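Local structure of putative lipoprotein (Bacteroides fragilis, 3QNK) at residues N41-V47 / T486-T490; A56-K60 / D70-D74; E121-R125 / Y455-R459; P276-L280 / T469-V473. The protein is of unproven specificity but, as a SusD-like outer-membrane lipoprotein, probably binds glycans at the cell surface for uptake through a partner transporter. One frame throughout, in Å; residues are numbered along the deposited sequence.

Contacts 1, 3 and 4 are buried, whereas contact 2 lies at the surface, where residues 56-60 also meet the second subunit. Contacts 1 and 4 are neighbours, with centres about 8 Å apart, and hold adjoining strands of one antiparallel sheet. In contact 1 an arginine reaches backbone carbonyls of a turn; in contact 4 a glutamate grips a histidine by backbone and ring. Contact 2 joins two nearby pieces of chain through a glutamine amide and a lysine-aspartate salt bridge. Contact 3 is the helix-helix member, combining CH-pi and cation-pi contacts with salt bridges. Arg42 of contact 1 and Arg125 of contact 3 both form salt bridges with Asp74 of segment 70-74, tying these three together.

Contact 1: N41-V47 / T486-T490; sequences NRSDNSV and TDIRT. With PO4 (phosphate ion), chain G.
Arg489 crosses from the end of strand 480-488 to the loop 41-47 and finishes among the loop's carbonyl oxygens. Its CB already points toward the loop. From there CG turns to the side of the backbone N (chi1 -65°), and the chain runs extended through CD to NE, so that the aliphatic part spans the gap and brings the guanidinium up to the loop. NE turns to a near neighbour, donating to Asp487 OD2 at 2.7 Å in an almost straight salt bridge. That oxygen lies in the guanidinium plane, although the arginine meets it from above the carboxylate plane. CZ rests against Leu470 on the adjoining strand. At the tip the two terminal nitrogens part company: NH1 makes a weak bond of 2.8 Å to Ser43 O, and NH2 donates to Ser46 O at 2.9 Å, meeting a lone pair of that oxygen in the carbonyl plane. Ser43 and Ser46 are the two ends of a type I beta turn, which Ser43 OG braces as an ST turn by accepting from Asn45 N; this hydroxyl is also hydrogen-bonded to Glu40 O. On the strand side, a classic beta bulge sets both Thr486 and Asp487 opposite Leu470. Val47 supplies the apolar share, its CG2 lying 3.5 Å from Thr486 OG1 and 3.9 Å from Asp487 CB, while its CG1 approaches Thr486 O. Asp487 OD1 is hydrogen-bonded to Tyr63. A phosphate ion, probably from the crystallisation liquor, receives a weak bond from Ile488 N and another bond from Arg55.

Contact 2: A56-K60 / D70-D74; sequences ASWFK and DPQDD
The end of the short helix 55-58 is met here by the loop leading to helix 76-93, with the Gln72 amide inserted against the backbone of residues 56-60. Gln72 uses both ends of that amide. NE2 donates to Ala56 O at 2.7 Å, the oxygen lying close to the amide plane, while OE1 accepts from Lys60 N at 2.9 Å. One side chain thus serves a carbonyl of the helix and an N-H just beyond it, at the point where Phe59 leaves the helical conformation. Its chain is extended beyond CG (chi2 -168°), which gives it the length to reach in from the loop. Lys60, also extended beyond CG, passes Gln72 at about a right angle, with its CD 3.5 Å from Gln72 NE2. It ends in a salt bridge of 2.7 Å from NZ to Asp70 OD2, on that oxygen's anti lone pair. The same OD2 takes a weak hydrogen bond from Gln72 NE2, so lysine, aspartate and glutamine are linked in a small polar cluster at the protein surface. On the other flank of the helix, Ser57 OG is hydrogen-bonded to Asp503 of the second subunit, against which Trp58 also packs.

Contact 3: E121-R125 / Y455-R459; sequences EMVKR and YDVRR. With PO4 (phosphate ion), chain F.
Arg458 NH1 faces two carbonyl oxygens in the last turn of helix 101-126. It donates to Lys124 O at 3.2 Å, on a lone pair of that oxygen in the carbonyl plane, with the oxygen in the plane of the guanidinium; Arg125 O lies 2.9 Å from the same nitrogen. The other terminal nitrogen, NH2, is bonded to Leu495 O, so both terminal nitrogens have a backbone carbonyl partner. One helical turn back, the ring of Tyr455 carries Lys124 over one face. CD of the lysine makes a CH-pi contact 3.6 Å from the ring centroid, and a bend at chi3 (86°) leaves NZ above the same ring at 4.7 Å, a cation-pi interaction. The two helices, 101-126 and 453-460, cross at 49° with segment axes 11.9 Å apart, and these side chains bridge them in this SusD-like protein, whose fold is described as an alpha-alpha superhelix. Tyr455 OH lies over a face of the Arg125 guanidinium, whose plane stands 62° from the ring, and is hydrogen-bonded to Gln39. Arg125 NH1 is paired with Glu121 OE1 in a salt bridge, while NH2 has a second acidic partner in Asp74. Both nitrogens also donate to O1 of a bound phosphate ion, which probably came from the crystallisation liquor.

Contact 4: P276-L280 / T469-V473; sequences PTQEL and TLHGV
Two flat groups, the carboxylate of Glu279 and the imidazole of His471, meet at the ring edge with their planes 33° apart. ND1 of the histidine donates to Glu279 OE2 at 2.6 Å, nearly straight, and the acceptor lies close to the ring plane. The other oxygen, OE1, accepts from His471 N at 2.9 Å on its syn lone pair. A single carboxylate therefore holds one residue by both its backbone and its ring, which should fix the rotation of the imidazole; its negative charge would tend to favour a protonated histidine. The Glu279 chain is bent at chi2 (84°), and this turn brings the carboxylate round to the strand although CB does not point there. Backbone joins backbone as well: Gln278 N donates to His471 O at 2.9 Å, straight at the hydrogen but arriving from well above the carbonyl plane. Beside that bond, Gln278 CB lies 3.8 Å from Gly472 N. Farther out, Gln278 OE1, whose polar partner is Tyr359, comes 3.5 Å from Val473 CG1. Toward the start of the strand, Thr277 CG2 lies 4.1 Å from Leu470 CB. Thr277 is the N-cap of helix 278-283, its OG1 accepting from Leu280 N, and the same hydroxyl also bonds Asp44 O. The first turn of that helix thus meets strand 469-475, an outermost strand of the three-stranded antiparallel sheet, whose partner within the sheet is strand 480-488, while Leu280 turns to helix 432-446.

Contact 1: N41-V47 / T486-T490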
# COMPACT_ATOMS: atom_id res chain seq x y z
N ASN B 41 19.24 8.06 5.41
CA ASN B 41 19.72 7.17 6.45
C ASN B 41 20.41 5.95 5.81
O ASN B 41 20.91 5.07 6.53
CB ASN B 41 18.55 6.75 7.33
CG ASN B 41 18.09 7.81 8.27
OD1 ASN B 41 18.84 8.27 9.13
ND2 ASN B 41 16.83 8.21 8.13
N ARG B 42 20.40 5.89 4.46
CA ARG B 42 21.08 4.83 3.70
C ARG B 42 22.26 5.46 2.98
O ARG B 42 22.73 4.93 1.99
CB ARG B 42 20.12 4.03 2.77
CG ARG B 42 19.04 3.34 3.60
CD ARG B 42 18.21 2.33 2.90
NE ARG B 42 17.04 2.93 2.29
CZ ARG B 42 15.77 2.61 2.56
NH1 ARG B 42 15.49 1.64 3.42
NH2 ARG B 42 14.78 3.23 1.94
N SER B 43 22.75 6.58 3.52
CA SER B 43 23.87 7.38 3.00
C SER B 43 24.83 7.78 4.13
O SER B 43 24.46 7.75 5.31
CB SER B 43 23.34 8.64 2.29
OG SER B 43 23.17 9.71 3.20
N ASP B 44 26.03 8.23 3.76
CA ASP B 44 27.07 8.61 4.72
C ASP B 44 26.73 9.91 5.51
O ASP B 44 27.52 10.31 6.36
CB ASP B 44 28.42 8.73 4.02
CG ASP B 44 28.50 9.77 2.92
OD1 ASP B 44 27.43 10.08 2.31
OD2 ASP B 44 29.63 10.22 2.62
N ASN B 45 25.54 10.53 5.26
CA ASN B 45 25.13 11.75 5.97
C ASN B 45 24.43 11.45 7.28
O ASN B 45 24.36 12.34 8.15
CB ASN B 45 24.20 12.60 5.12
CG ASN B 45 24.91 13.44 4.11
OD1 ASN B 45 26.15 13.45 4.02
ND2 ASN B 45 24.15 14.15 3.33
N SER B 46 23.85 10.23 7.43
CA SER B 46 23.07 9.93 8.60
C SER B 46 23.10 8.48 9.02
O SER B 46 23.12 7.60 8.16
CB SER B 46 21.61 10.34 8.36
OG SER B 46 20.77 10.08 9.48
N VAL B 47 23.06 8.26 10.35
CA VAL B 47 22.85 6.98 11.03
C VAL B 47 21.56 7.19 11.83
O VAL B 47 21.56 8.00 12.77
CB VAL B 47 24.04 6.49 11.91
CG1 VAL B 47 23.67 5.23 12.69
CG2 VAL B 47 25.33 6.29 11.10
N THR B 486 29.51 4.46 14.68
CA THR B 486 28.04 4.50 14.77
C THR B 486 27.37 3.47 13.88
O THR B 486 26.22 3.12 14.12
CB THR B 486 27.50 5.90 14.47
OG1 THR B 486 28.12 6.36 13.27
CG2 THR B 486 27.75 6.90 15.61
N ASP B 487 28.08 2.98 12.84
CA ASP B 487 27.56 2.00 11.89
C ASP B 487 28.71 1.39 11.10
O ASP B 487 29.54 2.13 10.55
CB ASP B 487 26.52 2.63 10.94
CG ASP B 487 25.41 1.68 10.51
OD1 ASP B 487 25.35 0.54 11.07
OD2 ASP B 487 24.59 2.08 9.62
N ILE B 488 28.77 0.05 11.06
CA ILE B 488 29.78 -0.67 10.29
C ILE B 488 29.08 -1.13 9.00
O ILE B 488 28.50 -2.23 8.94
CB ILE B 488 30.48 -1.82 11.07
CG1 ILE B 488 30.75 -1.50 12.56
CG2 ILE B 488 31.70 -2.33 10.34
CD1 ILE B 488 31.64 -0.35 12.91
N ARG B 489 29.09 -0.26 8.01
CA ARG B 489 28.46 -0.53 6.70
C ARG B 489 29.43 -1.22 5.72
O ARG B 489 30.66 -1.22 5.92
CB ARG B 489 27.93 0.78 6.07
CG ARG B 489 26.81 1.38 6.88
CD ARG B 489 26.22 2.61 6.27
NE ARG B 489 25.24 3.19 7.19
CZ ARG B 489 24.61 4.34 6.97
NH1 ARG B 489 24.84 5.03 5.87
NH2 ARG B 489 23.79 4.83 7.88
N THR B 490 28.85 -1.72 4.63
CA THR B 490 29.64 -2.30 3.56
C THR B 490 29.00 -1.91 2.25
O THR B 490 27.93 -1.31 2.24
CB THR B 490 29.89 -3.80 3.71
OG1 THR B 490 31.00 -4.15 2.86
CG2 THR B 490 28.63 -4.66 3.43
P PO4 G . 26.30 -2.21 13.59
O1 PO4 G . 27.05 -2.78 12.18
O2 PO4 G . 25.92 -3.53 14.68
O3 PO4 G . 27.41 -1.23 14.12
O4 PO4 G . 25.11 -1.09 13.40

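Contact 2: A56-K60 / D70-D74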
# COMPACT_ATOMS: atom_id res chain seq x y z
N ALA B 56 16.47 -4.61 10.47
CA ALA B 56 16.04 -5.59 9.49
C ALA B 56 14.98 -5.06 8.55
O ALA B 56 15.01 -5.41 7.37
CB ALA B 56 15.54 -6.84 10.19
N SER B 57 14.04 -4.23 9.06
CA SER B 57 12.95 -3.67 8.25
C SER B 57 13.40 -2.59 7.30
O SER B 57 12.92 -2.58 6.18
CB SER B 57 11.87 -3.07 9.14
OG SER B 57 11.08 -4.06 9.76
N TRP B 58 14.24 -1.65 7.75
CA TRP B 58 14.59 -0.46 7.00
C TRP B 58 16.01 -0.33 6.51
O TRP B 58 16.23 0.48 5.60
CB TRP B 58 14.35 0.78 7.88
CG TRP B 58 12.94 1.03 8.35
CD1 TRP B 58 11.81 0.38 7.96
CD2 TRP B 58 12.51 2.08 9.24
NE1 TRP B 58 10.71 0.90 8.62
CE2 TRP B 58 11.12 1.93 9.42
CE3 TRP B 58 13.19 3.06 10.00
CZ2 TRP B 58 10.38 2.77 10.27
CZ3 TRP B 58 12.47 3.87 10.86
CH2 TRP B 58 11.07 3.74 10.96
N PHE B 59 17.01 -0.98 7.16
CA PHE B 59 18.39 -0.62 6.79
C PHE B 59 19.26 -1.74 6.25
O PHE B 59 20.49 -1.57 6.26
CB PHE B 59 19.09 0.09 7.96
CG PHE B 59 18.29 1.29 8.45
CD1 PHE B 59 17.97 2.33 7.58
CD2 PHE B 59 17.83 1.36 9.76
CE1 PHE B 59 17.22 3.42 8.03
CE2 PHE B 59 17.07 2.44 10.20
CZ PHE B 59 16.75 3.45 9.33
N LYS B 60 18.65 -2.78 5.64
CA LYS B 60 19.42 -3.87 5.06
C LYS B 60 20.40 -3.39 3.96
O LYS B 60 21.47 -4.01 3.79
CB LYS B 60 18.51 -4.98 4.54
CG LYS B 60 18.30 -6.07 5.57
CD LYS B 60 17.30 -7.07 5.09
CE LYS B 60 17.05 -8.08 6.17
NZ LYS B 60 16.03 -9.06 5.73
N ASP B 70 13.43 -9.31 -0.24
CA ASP B 70 13.38 -8.18 0.70
C ASP B 70 14.06 -6.98 0.01
O ASP B 70 15.25 -6.73 0.25
CB ASP B 70 14.00 -8.50 2.09
CG ASP B 70 13.62 -7.51 3.21
OD1 ASP B 70 12.87 -6.54 2.93
OD2 ASP B 70 14.06 -7.72 4.36
N PRO B 71 13.36 -6.30 -0.93
CA PRO B 71 14.02 -5.25 -1.71
C PRO B 71 14.25 -3.93 -1.00
O PRO B 71 15.16 -3.20 -1.40
CB PRO B 71 13.10 -5.08 -2.92
CG PRO B 71 11.82 -5.58 -2.52
CD PRO B 71 11.98 -6.52 -1.39
N GLN B 72 13.42 -3.60 -0.02
CA GLN B 72 13.43 -2.35 0.74
C GLN B 72 13.44 -1.15 -0.22
O GLN B 72 14.21 -0.20 -0.05
CB GLN B 72 14.56 -2.32 1.77
CG GLN B 72 14.40 -3.46 2.79
CD GLN B 72 15.24 -3.43 4.02
OE1 GLN B 72 16.05 -2.53 4.29
NE2 GLN B 72 15.01 -4.44 4.82
N ASP B 73 12.55 -1.22 -1.24
CA ASP B 73 12.37 -0.25 -2.32
C ASP B 73 11.39 0.84 -1.94
O ASP B 73 11.14 1.75 -2.73
CB ASP B 73 11.89 -0.97 -3.59
CG ASP B 73 10.52 -1.64 -3.52
OD1 ASP B 73 10.12 -2.06 -2.40
OD2 ASP B 73 9.84 -1.73 -4.58
N ASP B 74 10.85 0.75 -0.71
CA ASP B 74 9.90 1.68 -0.11
C ASP B 74 8.58 1.66 -0.88
O ASP B 74 7.88 2.68 -0.94
CB ASP B 74 10.50 3.10 -0.04
CG ASP B 74 11.91 3.17 0.54
OD1 ASP B 74 12.21 2.39 1.49
OD2 ASP B 74 12.71 4.01 0.04

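Contact 3: E121-R125 / Y455-R459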
# COMPACT_ATOMS: atom_id res chain seq x y z
N GLU B 121 11.03 9.29 -9.94
CA GLU B 121 11.19 8.61 -8.64
C GLU B 121 11.48 7.12 -8.81
O GLU B 121 12.23 6.55 -8.02
CB GLU B 121 9.96 8.76 -7.74
CG GLU B 121 10.12 9.85 -6.70
CD GLU B 121 11.38 9.83 -5.84
OE1 GLU B 121 11.65 8.77 -5.23
OE2 GLU B 121 12.07 10.87 -5.76
N MSE B 122 10.90 6.51 -9.84
CA MSE B 122 11.11 5.10 -10.14
C MSE B 122 12.45 4.90 -10.82
O MSE B 122 13.23 4.05 -10.39
CB MSE B 122 9.97 4.57 -11.02
CG MSE B 122 8.65 4.48 -10.28
SE MSE B 122 7.36 3.47 -11.27
CE MSE B 122 6.70 4.82 -12.31
N VAL B 123 12.73 5.67 -11.88
CA VAL B 123 13.95 5.56 -12.68
C VAL B 123 15.20 5.80 -11.83
O VAL B 123 16.14 5.00 -11.95
CB VAL B 123 13.92 6.46 -13.94
CG1 VAL B 123 15.24 6.43 -14.70
CG2 VAL B 123 12.79 6.02 -14.86
N LYS B 124 15.20 6.82 -10.94
CA LYS B 124 16.37 7.10 -10.08
C LYS B 124 16.69 5.89 -9.14
O LYS B 124 17.82 5.78 -8.67
CB LYS B 124 16.24 8.43 -9.30
CG LYS B 124 15.11 8.50 -8.28
CD LYS B 124 15.24 9.73 -7.36
CE LYS B 124 14.62 11.00 -7.88
NZ LYS B 124 15.29 12.22 -7.30
N ARG B 125 15.75 4.97 -8.94
CA ARG B 125 15.88 3.81 -8.06
C ARG B 125 16.20 2.54 -8.82
O ARG B 125 17.26 1.96 -8.61
CB ARG B 125 14.58 3.61 -7.25
CG ARG B 125 14.35 4.65 -6.16
CD ARG B 125 13.00 4.42 -5.53
NE ARG B 125 13.01 4.53 -4.06
CZ ARG B 125 12.79 5.66 -3.40
NH1 ARG B 125 12.59 6.78 -4.06
NH2 ARG B 125 12.79 5.68 -2.08
N TYR B 455 21.40 9.56 -3.99
CA TYR B 455 21.43 9.57 -5.45
C TYR B 455 22.70 10.22 -5.98
O TYR B 455 23.14 9.87 -7.07
CB TYR B 455 20.17 10.23 -6.00
CG TYR B 455 18.91 9.60 -5.46
CD1 TYR B 455 18.48 8.34 -5.91
CD2 TYR B 455 18.15 10.24 -4.49
CE1 TYR B 455 17.34 7.73 -5.38
CE2 TYR B 455 17.00 9.65 -3.96
CZ TYR B 455 16.60 8.40 -4.41
OH TYR B 455 15.45 7.87 -3.89
N ASP B 456 23.32 11.10 -5.19
CA ASP B 456 24.60 11.69 -5.58
C ASP B 456 25.71 10.60 -5.51
O ASP B 456 26.45 10.41 -6.47
CB ASP B 456 24.92 12.89 -4.69
CG ASP B 456 24.12 14.15 -5.02
OD1 ASP B 456 23.52 14.22 -6.14
OD2 ASP B 456 24.11 15.08 -4.18
N VAL B 457 25.73 9.81 -4.43
CA VAL B 457 26.66 8.70 -4.23
C VAL B 457 26.51 7.68 -5.37
O VAL B 457 27.51 7.17 -5.90
CB VAL B 457 26.44 8.07 -2.82
CG1 VAL B 457 27.06 6.68 -2.70
CG2 VAL B 457 26.97 8.98 -1.71
N ARG B 458 25.26 7.40 -5.76
CA ARG B 458 24.85 6.43 -6.79
C ARG B 458 25.28 6.86 -8.16
O ARG B 458 25.86 6.06 -8.91
CB ARG B 458 23.31 6.30 -6.74
CG ARG B 458 22.72 5.36 -7.75
CD ARG B 458 21.30 5.00 -7.33
NE ARG B 458 21.25 3.81 -6.48
CZ ARG B 458 20.14 3.13 -6.27
NH1 ARG B 458 19.00 3.50 -6.84
NH2 ARG B 458 20.16 2.04 -5.50
N ARG B 459 24.98 8.14 -8.51
CA ARG B 459 25.29 8.68 -9.83
C ARG B 459 26.79 8.96 -9.98
O ARG B 459 27.34 8.69 -11.05
CB ARG B 459 24.43 9.89 -10.18
CG ARG B 459 24.69 11.13 -9.36
CD ARG B 459 23.62 12.14 -9.64
NE ARG B 459 23.85 13.36 -8.88
CZ ARG B 459 24.59 14.37 -9.30
NH1 ARG B 459 25.17 14.33 -10.49
NH2 ARG B 459 24.75 15.43 -8.54
P PO4 F . 9.76 9.23 -1.67
O1 PO4 F . 11.11 8.35 -1.76
O2 PO4 F . 8.43 8.28 -1.64
O3 PO4 F . 9.91 10.39 -0.54
O4 PO4 F . 9.63 10.08 -2.99

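Contact 4: P276-L280 / T469-V473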
# COMPACT_ATOMS: atom_id res chain seq x y z
N PRO B 276 22.93 13.04 11.96
CA PRO B 276 24.12 13.47 11.19
C PRO B 276 25.39 12.78 11.72
O PRO B 276 25.54 12.60 12.93
CB PRO B 276 24.16 14.98 11.42
CG PRO B 276 22.76 15.36 11.71
CD PRO B 276 22.14 14.20 12.42
N THR B 277 26.28 12.33 10.81
CA THR B 277 27.50 11.61 11.17
C THR B 277 28.66 12.54 11.47
O THR B 277 28.68 13.70 11.05
CB THR B 277 27.93 10.74 10.00
OG1 THR B 277 27.92 11.58 8.85
CG2 THR B 277 27.02 9.56 9.78
N GLN B 278 29.68 12.01 12.10
CA GLN B 278 30.87 12.80 12.35
C GLN B 278 31.53 13.12 10.99
O GLN B 278 32.06 14.21 10.82
CB GLN B 278 31.80 12.06 13.31
CG GLN B 278 32.90 12.92 13.89
CD GLN B 278 32.35 14.23 14.40
OE1 GLN B 278 31.34 14.28 15.12
NE2 GLN B 278 32.97 15.32 13.96
N GLU B 279 31.37 12.23 10.00
CA GLU B 279 31.90 12.42 8.63
C GLU B 279 31.28 13.64 7.94
O GLU B 279 31.98 14.37 7.24
CB GLU B 279 31.68 11.17 7.76
CG GLU B 279 32.68 10.08 8.09
CD GLU B 279 32.37 9.16 9.26
OE1 GLU B 279 31.30 9.32 9.89
OE2 GLU B 279 33.23 8.30 9.57
N LEU B 280 29.98 13.86 8.16
CA LEU B 280 29.32 15.03 7.64
C LEU B 280 29.73 16.27 8.43
O LEU B 280 30.00 17.31 7.82
CB LEU B 280 27.79 14.90 7.63
CG LEU B 280 27.00 16.14 7.22
CD1 LEU B 280 27.31 16.58 5.75
CD2 LEU B 280 25.54 15.92 7.43
N THR B 469 32.70 2.45 7.71
CA THR B 469 32.50 2.65 9.13
C THR B 469 32.27 4.13 9.34
O THR B 469 33.11 4.95 8.96
CB THR B 469 33.67 2.09 9.93
OG1 THR B 469 33.72 0.69 9.71
CG2 THR B 469 33.51 2.36 11.42
N LEU B 470 31.09 4.46 9.89
CA LEU B 470 30.66 5.82 10.17
C LEU B 470 30.79 6.07 11.66
O LEU B 470 30.79 5.13 12.45
CB LEU B 470 29.24 6.09 9.66
CG LEU B 470 29.01 5.84 8.17
CD1 LEU B 470 27.57 5.94 7.86
CD2 LEU B 470 29.80 6.85 7.29
N HIS B 471 30.97 7.34 12.02
CA HIS B 471 31.27 7.74 13.38
C HIS B 471 30.29 8.77 13.92
O HIS B 471 29.44 9.30 13.21
CB HIS B 471 32.70 8.29 13.41
CG HIS B 471 33.72 7.28 13.01
ND1 HIS B 471 34.09 7.10 11.69
CD2 HIS B 471 34.35 6.35 13.77
CE1 HIS B 471 34.96 6.10 11.69
NE2 HIS B 471 35.14 5.61 12.91
N GLY B 472 30.44 9.04 15.22
CA GLY B 472 29.67 10.03 15.96
C GLY B 472 30.40 10.43 17.22
O GLY B 472 31.59 10.13 17.37
N VAL B 473 29.73 11.12 18.13
CA VAL B 473 30.34 11.50 19.40
C VAL B 473 29.48 10.98 20.57
O VAL B 473 28.29 10.68 20.39
CB VAL B 473 30.67 13.02 19.56
CG1 VAL B 473 31.67 13.47 18.50
CG2 VAL B 473 29.42 13.90 19.57